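Long-range contacts in BIFUNCTIONAL PROTEIN Proline utilization A (PutA) (PDB 5UX5), which catalyses both oxidative steps from proline to glutamate, joining an FAD-dependent proline dehydrogenase and an NAD-dependent aldehyde dehydrogenase in one chain: residues Ala260-Gln265 against Ile293-Val298; Leu297-Asn302 against Glu325-Phe330; Gly846-Ile851 against Asn870-Arg875. One frame throughout, in Å; residues are numbered along the deposited sequence.

Interaction 1 of 3, residues Ala260-Gln265 against Ile293-Val298. With FAD (flavin-adenine dinucleotide), chain E.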
loop_
_atom_site.group_PDB
_atom_site.type_symbol
_atom_site.label_atom_id
_atom_site.label_comp_id
_atom_site.label_asym_id
_atom_site.label_seq_id
_atom_site.Cartn_x
_atom_site.Cartn_y
_atom_site.Cartn_z
ATOM N N ALA A 260 35.251 5.186 10.605
ATOM C CA ALA A 260 34.166 4.513 9.901
ATOM C C ALA A 260 33.390 5.535 9.076
ATOM O O ALA A 260 33.572 6.741 9.214
ATOM C CB ALA A 260 33.233 3.779 10.868
ATOM N N GLY A 261 32.543 5.037 8.177
ATOM C CA GLY A 261 31.981 5.867 7.134
ATOM C C GLY A 261 30.491 5.656 6.944
ATOM O O GLY A 261 29.906 4.679 7.399
ATOM N N ILE A 262 29.899 6.601 6.222
ATOM C CA ILE A 262 28.471 6.625 5.947
ATOM C C ILE A 262 28.278 7.341 4.622
ATOM O O ILE A 262 29.059 8.227 4.262
ATOM C CB ILE A 262 27.682 7.319 7.083
ATOM C CG1 ILE A 262 26.180 7.313 6.788
ATOM C CG2 ILE A 262 28.127 8.747 7.257
ATOM C CD1 ILE A 262 25.376 7.886 7.915
ATOM N N VAL A 263 27.206 6.960 3.902
ATOM C CA VAL A 263 26.875 7.493 2.575
ATOM C C VAL A 263 25.865 8.626 2.711
ATOM O O VAL A 263 24.931 8.545 3.512
ATOM C CB VAL A 263 26.305 6.384 1.665
ATOM C CG1 VAL A 263 25.709 6.971 0.431
ATOM C CG2 VAL A 263 27.381 5.408 1.258
ATOM N N LEU A 264 26.053 9.689 1.941
ATOM C CA LEU A 264 24.984 10.656 1.698
ATOM C C LEU A 264 24.661 10.687 0.210
ATOM O O LEU A 264 25.566 10.700 -0.632
ATOM C CB LEU A 264 25.338 12.062 2.191
ATOM C CG LEU A 264 25.367 12.175 3.715
ATOM C CD1 LEU A 264 25.657 13.625 4.197
ATOM C CD2 LEU A 264 24.078 11.628 4.294
ATOM N N GLN A 265 23.371 10.659 -0.110
ATOM C CA GLN A 265 22.912 10.745 -1.494
ATOM C C GLN A 265 22.628 12.211 -1.811
ATOM O O GLN A 265 21.686 12.800 -1.264
ATOM C CB GLN A 265 21.663 9.899 -1.714
ATOM C CG GLN A 265 21.649 8.636 -0.923
ATOM C CD GLN A 265 20.357 7.851 -1.055
ATOM O OE1 GLN A 265 19.413 8.064 -0.282
ATOM N NE2 GLN A 265 20.344 6.878 -1.954
ATOM N N ILE A 293 35.554 10.685 10.821
ATOM C CA ILE A 293 34.536 9.972 10.070
ATOM C C ILE A 293 34.840 10.162 8.593
ATOM O O ILE A 293 35.691 10.971 8.213
ATOM C CB ILE A 293 33.115 10.439 10.415
ATOM C CG1 ILE A 293 32.914 11.893 10.021
ATOM C CG2 ILE A 293 32.868 10.304 11.870
ATOM C CD1 ILE A 293 31.481 12.362 10.194
ATOM N N LYS A 294 34.156 9.388 7.752
ATOM C CA LYS A 294 34.255 9.531 6.303
ATOM C C LYS A 294 32.864 9.496 5.707
ATOM O O LYS A 294 32.065 8.623 6.044
ATOM C CB LYS A 294 35.092 8.437 5.644
ATOM C CG LYS A 294 35.203 8.576 4.138
ATOM C CD LYS A 294 36.109 7.517 3.530
ATOM C CE LYS A 294 36.164 7.602 2.008
ATOM N NZ LYS A 294 36.728 6.389 1.373
ATOM N N ILE A 295 32.580 10.438 4.822
ATOM C CA ILE A 295 31.325 10.466 4.093
ATOM C C ILE A 295 31.610 10.059 2.660
ATOM O O ILE A 295 32.529 10.584 2.027
ATOM C CB ILE A 295 30.667 11.847 4.215
ATOM C CG1 ILE A 295 30.205 11.975 5.673
ATOM C CG2 ILE A 295 29.502 12.000 3.235
ATOM C CD1 ILE A 295 29.829 13.296 6.130
ATOM N N ARG A 296 30.891 9.055 2.184
ATOM C CA ARG A 296 30.904 8.722 0.766
ATOM C C ARG A 296 29.791 9.524 0.098
ATOM O O ARG A 296 28.606 9.346 0.420
ATOM C CB ARG A 296 30.703 7.223 0.531
ATOM C CG ARG A 296 30.812 6.864 -0.952
ATOM C CD ARG A 296 30.175 5.540 -1.319
ATOM N NE ARG A 296 30.815 4.422 -0.657
ATOM C CZ ARG A 296 30.224 3.255 -0.481
ATOM N NH1 ARG A 296 28.982 3.102 -0.913
ATOM N NH2 ARG A 296 30.854 2.265 0.140
ATOM N N LEU A 297 30.168 10.423 -0.800
ATOM C CA LEU A 297 29.209 11.216 -1.551
ATOM C C LEU A 297 28.801 10.457 -2.799
ATOM O O LEU A 297 29.652 10.173 -3.643
ATOM C CB LEU A 297 29.828 12.545 -1.954
ATOM C CG LEU A 297 29.730 13.643 -0.928
ATOM C CD1 LEU A 297 29.949 14.950 -1.653
ATOM C CD2 LEU A 297 28.397 13.564 -0.290
ATOM N N VAL A 298 27.506 10.148 -2.925
ATOM C CA VAL A 298 26.943 9.536 -4.125
ATOM C C VAL A 298 25.829 10.441 -4.629
ATOM O O VAL A 298 25.333 11.315 -3.908
ATOM C CB VAL A 298 26.409 8.102 -3.882
ATOM C CG1 VAL A 298 27.456 7.211 -3.172
ATOM C CG2 VAL A 298 25.114 8.143 -3.104
HETATM P PA FAD E . 25.824 10.839 -13.665
HETATM O O1A FAD E . 25.261 10.555 -15.100
HETATM O O2A FAD E . 26.528 12.089 -13.414
HETATM O O5B FAD E . 24.864 10.886 -12.537
HETATM C C5B FAD E . 23.679 10.113 -12.592
HETATM C C4B FAD E . 22.854 10.409 -11.354
HETATM O O4B FAD E . 22.131 11.596 -11.505
HETATM C C3B FAD E . 21.838 9.354 -11.054
HETATM O O3B FAD E . 22.310 8.230 -10.399
HETATM C C2B FAD E . 20.842 10.099 -10.241
HETATM O O2B FAD E . 21.143 10.049 -8.895
HETATM C C1B FAD E . 20.896 11.477 -10.836
HETATM N N9A FAD E . 19.806 11.738 -11.763
HETATM C C8A FAD E . 19.746 11.361 -13.098
HETATM N N7A FAD E . 18.572 11.757 -13.627
HETATM C C5A FAD E . 17.802 12.430 -12.684
HETATM C C6A FAD E . 16.541 13.055 -12.693
HETATM N N6A FAD E . 15.674 13.101 -13.858
HETATM N N1A FAD E . 16.099 13.632 -11.564
HETATM C C2A FAD E . 16.857 13.605 -10.423
HETATM N N3A FAD E . 18.087 13.004 -10.384
HETATM C C4A FAD E . 18.585 12.417 -11.478
HETATM N N1 FAD E . 24.070 4.906 -4.734
HETATM C C2 FAD E . 23.292 4.942 -3.521
HETATM O O2 FAD E . 22.005 5.422 -3.581
HETATM N N3 FAD E . 23.833 4.432 -2.334
HETATM C C4 FAD E . 25.134 3.927 -2.281
HETATM O O4 FAD E . 25.651 3.442 -1.092
HETATM C C4X FAD E . 26.010 4.031 -3.492
HETATM N N5 FAD E . 27.362 3.706 -3.464
HETATM C C5X FAD E . 28.162 3.863 -4.604
HETATM C C6 FAD E . 29.530 3.533 -4.586
HETATM C C7 FAD E . 30.290 3.695 -5.738
HETATM C C7M FAD E . 31.749 3.342 -5.752
HETATM C C8 FAD E . 29.733 4.192 -6.889
HETATM C C8M FAD E . 30.557 4.366 -8.123
HETATM C C9 FAD E . 28.385 4.518 -6.915
HETATM C C9A FAD E . 27.611 4.356 -5.782
HETATM N N10 FAD E . 26.234 4.719 -5.844
HETATM C C10 FAD E . 25.415 4.562 -4.705
HETATM C "C1'" FAD E . 25.656 5.194 -7.115
HETATM C "C2'" FAD E . 25.519 6.682 -7.291
HETATM O "O2'" FAD E . 24.558 7.144 -6.410
HETATM C "C3'" FAD E . 25.150 6.938 -8.768
HETATM O "O3'" FAD E . 23.921 6.366 -9.001
HETATM C "C4'" FAD E . 26.106 6.423 -9.850
HETATM O "O4'" FAD E . 27.413 6.300 -9.417
HETATM C "C5'" FAD E . 26.016 7.205 -11.180
HETATM O "O5'" FAD E . 26.037 8.624 -11.073
HETATM P P FAD E . 27.239 9.564 -11.617
HETATM O O1P FAD E . 27.830 10.646 -10.635
HETATM O O2P FAD E . 28.183 8.431 -12.177
HETATM O O3P FAD E . 26.894 9.956 -13.151
#
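Ala260 O accepts the amide of Lys294 (N to O 3.1 Å). Past Gly261, Ile262 brackets Ile295, its N donating to Lys294 O and its O receiving Arg296 N, while its CG2 branch lies alongside CG1 of Ile295 (4.2 Å). Val263 turns to the other face of the sheet. Its CG2, anti to the carbonyl carbon, meets both Arg296 NH1 and flavin O4 of FAD at 3.5 Å, and CG1 touches Val298 CG2. Arg296, bent at chi3 (-63°), brings NH1 to FAD N5 in a weak bond of 3.1 Å, while its NE is salt-bridged to Glu376. Leu264 repeats the pattern of Ile262, binding Arg296 O and Val298 N through its backbone, and sets CG on Ile295 CG2; the bonds of these two residues make the strands a parallel pair of the proline dehydrogenase barrel. Gln265 runs beside Val298 and extends NE2 to flavin O2 (2.7 Å); the same NE2 also binds Glu234 O. Strand 260-265 is flanked by strand 228-232 and by strand 293-298, which in turn pairs with strand 345-350; Ile262 packs on helix 239-251, and Leu264 and Ile295 on the crossover helix 271-287.

Interaction 2 of 3, residues Leu297-Asn302 against Glu325-Phe330. With FAD (flavin-adenine dinucleotide), chain E.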
loop_
_atom_site.group_PDB
_atom_site.type_symbol
_atom_site.label_atom_id
_atom_site.label_comp_id
_atom_site.label_asym_id
_atom_site.label_seq_id
_atom_site.Cartn_x
_atom_site.Cartn_y
_atom_site.Cartn_z
ATOM N N LEU A 297 30.168 10.423 -0.800
ATOM C CA LEU A 297 29.209 11.216 -1.551
ATOM C C LEU A 297 28.801 10.457 -2.799
ATOM O O LEU A 297 29.652 10.173 -3.643
ATOM C CB LEU A 297 29.828 12.545 -1.954
ATOM C CG LEU A 297 29.730 13.643 -0.928
ATOM C CD1 LEU A 297 29.949 14.950 -1.653
ATOM C CD2 LEU A 297 28.397 13.564 -0.290
ATOM N N VAL A 298 27.506 10.148 -2.925
ATOM C CA VAL A 298 26.943 9.536 -4.125
ATOM C C VAL A 298 25.829 10.441 -4.629
ATOM O O VAL A 298 25.333 11.315 -3.908
ATOM C CB VAL A 298 26.409 8.102 -3.882
ATOM C CG1 VAL A 298 27.456 7.211 -3.172
ATOM C CG2 VAL A 298 25.114 8.143 -3.104
ATOM N N LYS A 299 25.456 10.268 -5.895
ATOM C CA LYS A 299 24.327 11.075 -6.364
ATOM C C LYS A 299 22.995 10.445 -5.971
ATOM O O LYS A 299 22.073 11.161 -5.565
ATOM C CB LYS A 299 24.435 11.345 -7.872
ATOM C CG LYS A 299 25.443 12.483 -8.174
ATOM C CD LYS A 299 25.805 12.670 -9.660
ATOM C CE LYS A 299 27.017 13.634 -9.800
ATOM N NZ LYS A 299 27.481 13.961 -11.205
ATOM N N GLY A 300 22.895 9.114 -6.028
ATOM C CA GLY A 300 21.706 8.389 -5.591
ATOM C C GLY A 300 21.228 7.373 -6.607
ATOM O O GLY A 300 21.123 7.704 -7.794
ATOM N N ALA A 301 20.931 6.138 -6.181
ATOM C CA ALA A 301 20.630 5.060 -7.122
ATOM C C ALA A 301 19.174 4.591 -7.088
ATOM O O ALA A 301 18.826 3.648 -7.799
ATOM C CB ALA A 301 21.562 3.878 -6.879
ATOM N N ASN A 302 18.304 5.247 -6.333
ATOM C CA ASN A 302 16.972 4.724 -6.077
ATOM C C ASN A 302 15.869 5.675 -6.572
ATOM O O ASN A 302 14.774 5.716 -6.005
ATOM C CB ASN A 302 16.820 4.426 -4.590
ATOM C CG ASN A 302 15.590 3.617 -4.283
ATOM O OD1 ASN A 302 15.333 2.567 -4.903
ATOM N ND2 ASN A 302 14.781 4.124 -3.351
ATOM N N GLU A 325 19.701 19.682 -10.662
ATOM C CA GLU A 325 19.764 19.994 -9.240
ATOM C C GLU A 325 20.693 19.024 -8.517
ATOM O O GLU A 325 21.419 19.404 -7.591
ATOM C CB GLU A 325 18.357 19.977 -8.663
ATOM C CG GLU A 325 17.462 21.030 -9.283
ATOM C CD GLU A 325 16.012 20.821 -8.949
ATOM O OE1 GLU A 325 15.322 20.072 -9.680
ATOM O OE2 GLU A 325 15.563 21.397 -7.939
ATOM N N VAL A 326 20.715 17.779 -8.968
ATOM C CA VAL A 326 21.555 16.763 -8.362
ATOM C C VAL A 326 23.016 17.089 -8.600
ATOM O O VAL A 326 23.845 17.049 -7.680
ATOM C CB VAL A 326 21.190 15.390 -8.933
ATOM C CG1 VAL A 326 22.093 14.358 -8.334
ATOM C CG2 VAL A 326 19.722 15.100 -8.669
ATOM N N ASP A 327 23.364 17.362 -9.855
ATOM C CA ASP A 327 24.735 17.741 -10.160
ATOM C C ASP A 327 25.155 18.962 -9.352
ATOM O O ASP A 327 26.292 19.037 -8.877
ATOM C CB ASP A 327 24.868 18.016 -11.656
ATOM C CG ASP A 327 24.885 16.751 -12.473
ATOM O OD1 ASP A 327 25.239 15.676 -11.931
ATOM O OD2 ASP A 327 24.611 16.844 -13.679
ATOM N N ALA A 328 24.225 19.905 -9.151
ATOM C CA ALA A 328 24.511 21.123 -8.402
ATOM C C ALA A 328 24.772 20.823 -6.937
ATOM O O ALA A 328 25.741 21.326 -6.352
ATOM C CB ALA A 328 23.353 22.110 -8.543
ATOM N N ASN A 329 23.884 20.049 -6.311
ATOM C CA ASN A 329 24.042 19.732 -4.900
ATOM C C ASN A 329 25.273 18.867 -4.662
ATOM O O ASN A 329 25.903 18.959 -3.605
ATOM C CB ASN A 329 22.778 19.035 -4.385
ATOM C CG ASN A 329 22.722 18.969 -2.866
ATOM O OD1 ASN A 329 23.069 19.931 -2.186
ATOM N ND2 ASN A 329 22.264 17.846 -2.332
ATOM N N PHE A 330 25.613 18.001 -5.617
ATOM C CA PHE A 330 26.847 17.238 -5.511
ATOM C C PHE A 330 28.036 18.186 -5.404
ATOM O O PHE A 330 28.930 17.989 -4.577
ATOM C CB PHE A 330 26.968 16.308 -6.718
ATOM C CG PHE A 330 27.902 15.148 -6.531
ATOM C CD1 PHE A 330 27.478 13.993 -5.903
ATOM C CD2 PHE A 330 29.212 15.203 -7.001
ATOM C CE1 PHE A 330 28.350 12.911 -5.758
ATOM C CE2 PHE A 330 30.075 14.134 -6.855
ATOM C CZ PHE A 330 29.641 12.990 -6.245
HETATM P PA FAD E . 25.824 10.839 -13.665
HETATM O O1A FAD E . 25.261 10.555 -15.100
HETATM O O2A FAD E . 26.528 12.089 -13.414
HETATM O O5B FAD E . 24.864 10.886 -12.537
HETATM C C5B FAD E . 23.679 10.113 -12.592
HETATM C C4B FAD E . 22.854 10.409 -11.354
HETATM O O4B FAD E . 22.131 11.596 -11.505
HETATM C C3B FAD E . 21.838 9.354 -11.054
HETATM O O3B FAD E . 22.310 8.230 -10.399
HETATM C C2B FAD E . 20.842 10.099 -10.241
HETATM O O2B FAD E . 21.143 10.049 -8.895
HETATM C C1B FAD E . 20.896 11.477 -10.836
HETATM N N9A FAD E . 19.806 11.738 -11.763
HETATM C C8A FAD E . 19.746 11.361 -13.098
HETATM N N7A FAD E . 18.572 11.757 -13.627
HETATM C C5A FAD E . 17.802 12.430 -12.684
HETATM C C6A FAD E . 16.541 13.055 -12.693
HETATM N N6A FAD E . 15.674 13.101 -13.858
HETATM N N1A FAD E . 16.099 13.632 -11.564
HETATM C C2A FAD E . 16.857 13.605 -10.423
HETATM N N3A FAD E . 18.087 13.004 -10.384
HETATM C C4A FAD E . 18.585 12.417 -11.478
HETATM N N1 FAD E . 24.070 4.906 -4.734
HETATM C C2 FAD E . 23.292 4.942 -3.521
HETATM O O2 FAD E . 22.005 5.422 -3.581
HETATM N N3 FAD E . 23.833 4.432 -2.334
HETATM C C4 FAD E . 25.134 3.927 -2.281
HETATM O O4 FAD E . 25.651 3.442 -1.092
HETATM C C4X FAD E . 26.010 4.031 -3.492
HETATM N N5 FAD E . 27.362 3.706 -3.464
HETATM C C5X FAD E . 28.162 3.863 -4.604
HETATM C C6 FAD E . 29.530 3.533 -4.586
HETATM C C7 FAD E . 30.290 3.695 -5.738
HETATM C C7M FAD E . 31.749 3.342 -5.752
HETATM C C8 FAD E . 29.733 4.192 -6.889
HETATM C C8M FAD E . 30.557 4.366 -8.123
HETATM C C9 FAD E . 28.385 4.518 -6.915
HETATM C C9A FAD E . 27.611 4.356 -5.782
HETATM N N10 FAD E . 26.234 4.719 -5.844
HETATM C C10 FAD E . 25.415 4.562 -4.705
HETATM C "C1'" FAD E . 25.656 5.194 -7.115
HETATM C "C2'" FAD E . 25.519 6.682 -7.291
HETATM O "O2'" FAD E . 24.558 7.144 -6.410
HETATM C "C3'" FAD E . 25.150 6.938 -8.768
HETATM O "O3'" FAD E . 23.921 6.366 -9.001
HETATM C "C4'" FAD E . 26.106 6.423 -9.850
HETATM O "O4'" FAD E . 27.413 6.300 -9.417
HETATM C "C5'" FAD E . 26.016 7.205 -11.180
HETATM O "O5'" FAD E . 26.037 8.624 -11.073
HETATM P P FAD E . 27.239 9.564 -11.617
HETATM O O1P FAD E . 27.830 10.646 -10.635
HETATM O O2P FAD E . 28.183 8.431 -12.177
HETATM O O3P FAD E . 26.894 9.956 -13.151
#
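Phe330 receives the aliphatic end of Lys299 over one ring face, CE standing 3.9 Å from the ring centroid and only 17° off the normal in a CH-pi contact. The site is the C-terminal end of a beta/alpha (TIM) barrel strand, where cofactor-binding loops of this fold are found. Lys299 NZ lies farther out over the same face, giving a cation-pi contact at 5.0 Å from the Phe330 centroid. Backbone meets the ring at its edge: Val298 C lies in the ring plane and Leu297 O near it, both beside CE1. Because Phe330 CG is anti to the backbone N (chi1 -160°), the ring reaches from helix 323-337 to the chain leaving strand 293-298. The Lys299 side chain, extended beyond CG, runs at about a right angle to that of Phe330, and its CG also touches Val326 CG1 at 3.8 Å. At the tip, Lys299 NZ forms a salt bridge of 2.9 Å with Asp327 OD1, met on the anti side and 34° out of the carboxylate plane. The other oxygen, Asp327 OD2, is salt-bridged to Lys323. Lys299 NZ also bonds FAD O2A on the pyrophosphate and Ser356 OG, so a positive charge, likely to offset that of the phosphate, is held between helix and cofactor. Val326 turns its second branch, CG2, to the adenine of FAD near N3A, so the two branches of one side chain serve lysine and cofactor separately. The loop continues along the dinucleotide: Gly300 N donates to ribityl O2' of FAD (2.6 Å), and Gly300 O accepts from the ribose hydroxyl O2B. Farther on, the amide of Ala301 reaches the flavin, its N lying 2.9 Å from FAD O2.

Interaction 3 of 3, residues Gly846-Ile851 against Asn870-Arg875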
loop_
_atom_site.group_PDB
_atom_site.type_symbol
_atom_site.label_atom_id
_atom_site.label_comp_id
_atom_site.label_asym_id
_atom_site.label_seq_id
_atom_site.Cartn_x
_atom_site.Cartn_y
_atom_site.Cartn_z
ATOM N N GLY A 846 -16.272 -14.109 -3.057
ATOM C CA GLY A 846 -15.611 -13.460 -4.169
ATOM C C GLY A 846 -15.284 -12.007 -3.914
ATOM O O GLY A 846 -15.692 -11.142 -4.695
ATOM N N LEU A 847 -14.545 -11.723 -2.837
ATOM C CA LEU A 847 -14.233 -10.349 -2.444
ATOM C C LEU A 847 -12.917 -9.889 -3.087
ATOM O O LEU A 847 -12.951 -9.177 -4.093
ATOM C CB LEU A 847 -14.183 -10.225 -0.914
ATOM C CG LEU A 847 -13.994 -8.843 -0.264
ATOM C CD1 LEU A 847 -14.721 -7.758 -1.032
ATOM C CD2 LEU A 847 -14.446 -8.797 1.174
ATOM N N THR A 848 -11.754 -10.269 -2.547
ATOM C CA THR A 848 -10.496 -9.874 -3.167
ATOM C C THR A 848 -9.737 -11.096 -3.661
ATOM O O THR A 848 -10.001 -12.236 -3.262
ATOM C CB THR A 848 -9.583 -9.052 -2.217
ATOM O OG1 THR A 848 -9.162 -9.854 -1.123
ATOM C CG2 THR A 848 -10.271 -7.808 -1.661
ATOM N N GLY A 849 -8.768 -10.833 -4.539
ATOM C CA GLY A 849 -7.936 -11.884 -5.107
ATOM C C GLY A 849 -6.803 -11.305 -5.932
ATOM O O GLY A 849 -6.943 -10.225 -6.517
ATOM N N GLY A 850 -5.666 -11.993 -5.976
ATOM C CA GLY A 850 -4.520 -11.477 -6.683
ATOM C C GLY A 850 -3.753 -12.591 -7.360
ATOM O O GLY A 850 -3.864 -13.772 -7.008
ATOM N N ILE A 851 -2.948 -12.186 -8.338
ATOM C CA ILE A 851 -1.997 -13.088 -8.971
ATOM C C ILE A 851 -0.637 -12.408 -8.990
ATOM O O ILE A 851 -0.515 -11.181 -9.095
ATOM C CB ILE A 851 -2.421 -13.499 -10.400
ATOM C CG1 ILE A 851 -1.480 -14.549 -10.969
ATOM C CG2 ILE A 851 -2.375 -12.304 -11.333
ATOM C CD1 ILE A 851 -1.902 -15.077 -12.328
ATOM N N ASN A 870 -12.590 -7.369 -6.326
ATOM C CA ASN A 870 -11.335 -6.611 -6.317
ATOM C C ASN A 870 -10.188 -7.547 -6.706
ATOM O O ASN A 870 -9.774 -8.408 -5.920
ATOM C CB ASN A 870 -11.094 -5.971 -4.945
ATOM C CG ASN A 870 -11.888 -4.670 -4.736
ATOM O OD1 ASN A 870 -13.089 -4.694 -4.481
ATOM N ND2 ASN A 870 -11.209 -3.546 -4.819
ATOM N N ALA A 871 -9.705 -7.387 -7.935
ATOM C CA ALA A 871 -8.546 -8.100 -8.465
ATOM C C ALA A 871 -7.286 -7.216 -8.432
ATOM O O ALA A 871 -7.348 -6.003 -8.655
ATOM C CB ALA A 871 -8.826 -8.572 -9.885
ATOM N N TYR A 872 -6.151 -7.824 -8.098
ATOM C CA TYR A 872 -4.866 -7.133 -8.007
ATOM C C TYR A 872 -3.831 -7.965 -8.733
ATOM O O TYR A 872 -3.886 -9.197 -8.712
ATOM C CB TYR A 872 -4.406 -6.902 -6.557
ATOM C CG TYR A 872 -5.368 -6.097 -5.723
ATOM C CD1 TYR A 872 -6.415 -6.721 -5.086
ATOM C CD2 TYR A 872 -5.228 -4.713 -5.559
ATOM C CE1 TYR A 872 -7.300 -6.017 -4.327
ATOM C CE2 TYR A 872 -6.132 -3.993 -4.774
ATOM C CZ TYR A 872 -7.175 -4.672 -4.172
ATOM O OH TYR A 872 -8.110 -4.060 -3.367
ATOM N N ILE A 873 -2.894 -7.300 -9.387
ATOM C CA ILE A 873 -1.897 -7.999 -10.174
ATOM C C ILE A 873 -0.523 -7.543 -9.711
ATOM O O ILE A 873 -0.212 -6.349 -9.751
ATOM C CB ILE A 873 -2.134 -7.767 -11.674
ATOM C CG1 ILE A 873 -3.419 -8.523 -12.046
ATOM C CG2 ILE A 873 -0.960 -8.233 -12.495
ATOM C CD1 ILE A 873 -4.207 -7.938 -13.168
ATOM N N ASN A 874 0.271 -8.487 -9.215
ATOM C CA ASN A 874 1.628 -8.202 -8.738
ATOM C C ASN A 874 1.650 -7.094 -7.680
ATOM O O ASN A 874 2.497 -6.208 -7.699
ATOM C CB ASN A 874 2.554 -7.872 -9.911
ATOM C CG ASN A 874 2.714 -9.027 -10.860
ATOM O OD1 ASN A 874 2.765 -10.184 -10.436
ATOM N ND2 ASN A 874 2.819 -8.733 -12.140
ATOM N N ARG A 875 0.721 -7.158 -6.735
ATOM C CA ARG A 875 0.762 -6.310 -5.554
ATOM C C ARG A 875 -0.118 -6.952 -4.494
ATOM O O ARG A 875 -0.747 -7.977 -4.741
ATOM C CB ARG A 875 0.311 -4.898 -5.881
ATOM C CG ARG A 875 -0.960 -4.884 -6.694
ATOM C CD ARG A 875 -1.727 -3.633 -6.398
ATOM N NE ARG A 875 -2.282 -3.687 -5.057
ATOM C CZ ARG A 875 -2.803 -2.640 -4.422
ATOM N NH1 ARG A 875 -2.827 -1.448 -5.008
ATOM N NH2 ARG A 875 -3.298 -2.779 -3.203
#
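Leu847 O and Asn870 N join at 2.9 Å, the first of five backbone bonds in a parallel strand pair of the aldehyde dehydrogenase domain. The strands belong to a beta-alpha-beta unit, connected through helix 856-865. Gly849 grips both sides of Ala871, its N donating to Asn870 O and its O accepting Tyr872 N; Ile851 does likewise about Ile873, binding Tyr872 O and Asn874 N. The last of these is nearly straight (2.8 Å from Asn874 N to Ile851 O, 174° at the hydrogen). Side chains split between two faces. On one, Thr848 CG2 crosses to Asn870 CB at 3.9 Å, and the Tyr872 ring presents its edge to the first strand, with Gly849 O 3.8 Å from CD1 and Thr848 CB near the ring plane beside CE1. On the other face, Ile851 and Ile873 lie side by side, CG2 to CG1 at 4.0 Å, and both rest on Trp862 of the connecting helix. Polar ends are held by the second shell. Thr848 OG1 bonds Ser726 O, and the side-chain amide of Asn870 is fixed at both ends, ND2 to Pro886 O and OD1 to Gly888 N and Lys900 NZ. Strand 696-700 adds to the first strand through backbone bonds at Gly850, and strand 1056-1064 pairs with the second at Ala871. Beyond the strand end, Asn874 OD1 takes the amide of Ser853, and Arg875 NH1 is salt-bridged to Glu965 OE2.

In the fold
Interactions 1 and 2 are neighbours in the proline dehydrogenase barrel, with centres about 13 Å apart. Strand 293-298 serves both: it pairs with strand 260-265 in interaction 1, then its end and the following loop meet helix 323-337 in interaction 2. They share Leu297 and Val298, and Gln265 packs on the backbone of Lys299 and Gly300. Between them they line FAD from isoalloxazine to adenine. Interaction 3 comes later in the chain, in the aldehyde dehydrogenase region, its centre about 42 Å from that of interaction 1 and about 38 Å from that of interaction 2, without contact. The FAD-binding barrel and the aldehyde dehydrogenase module are thus separate parts of one chain, consistent with two active sites in a channelling enzyme.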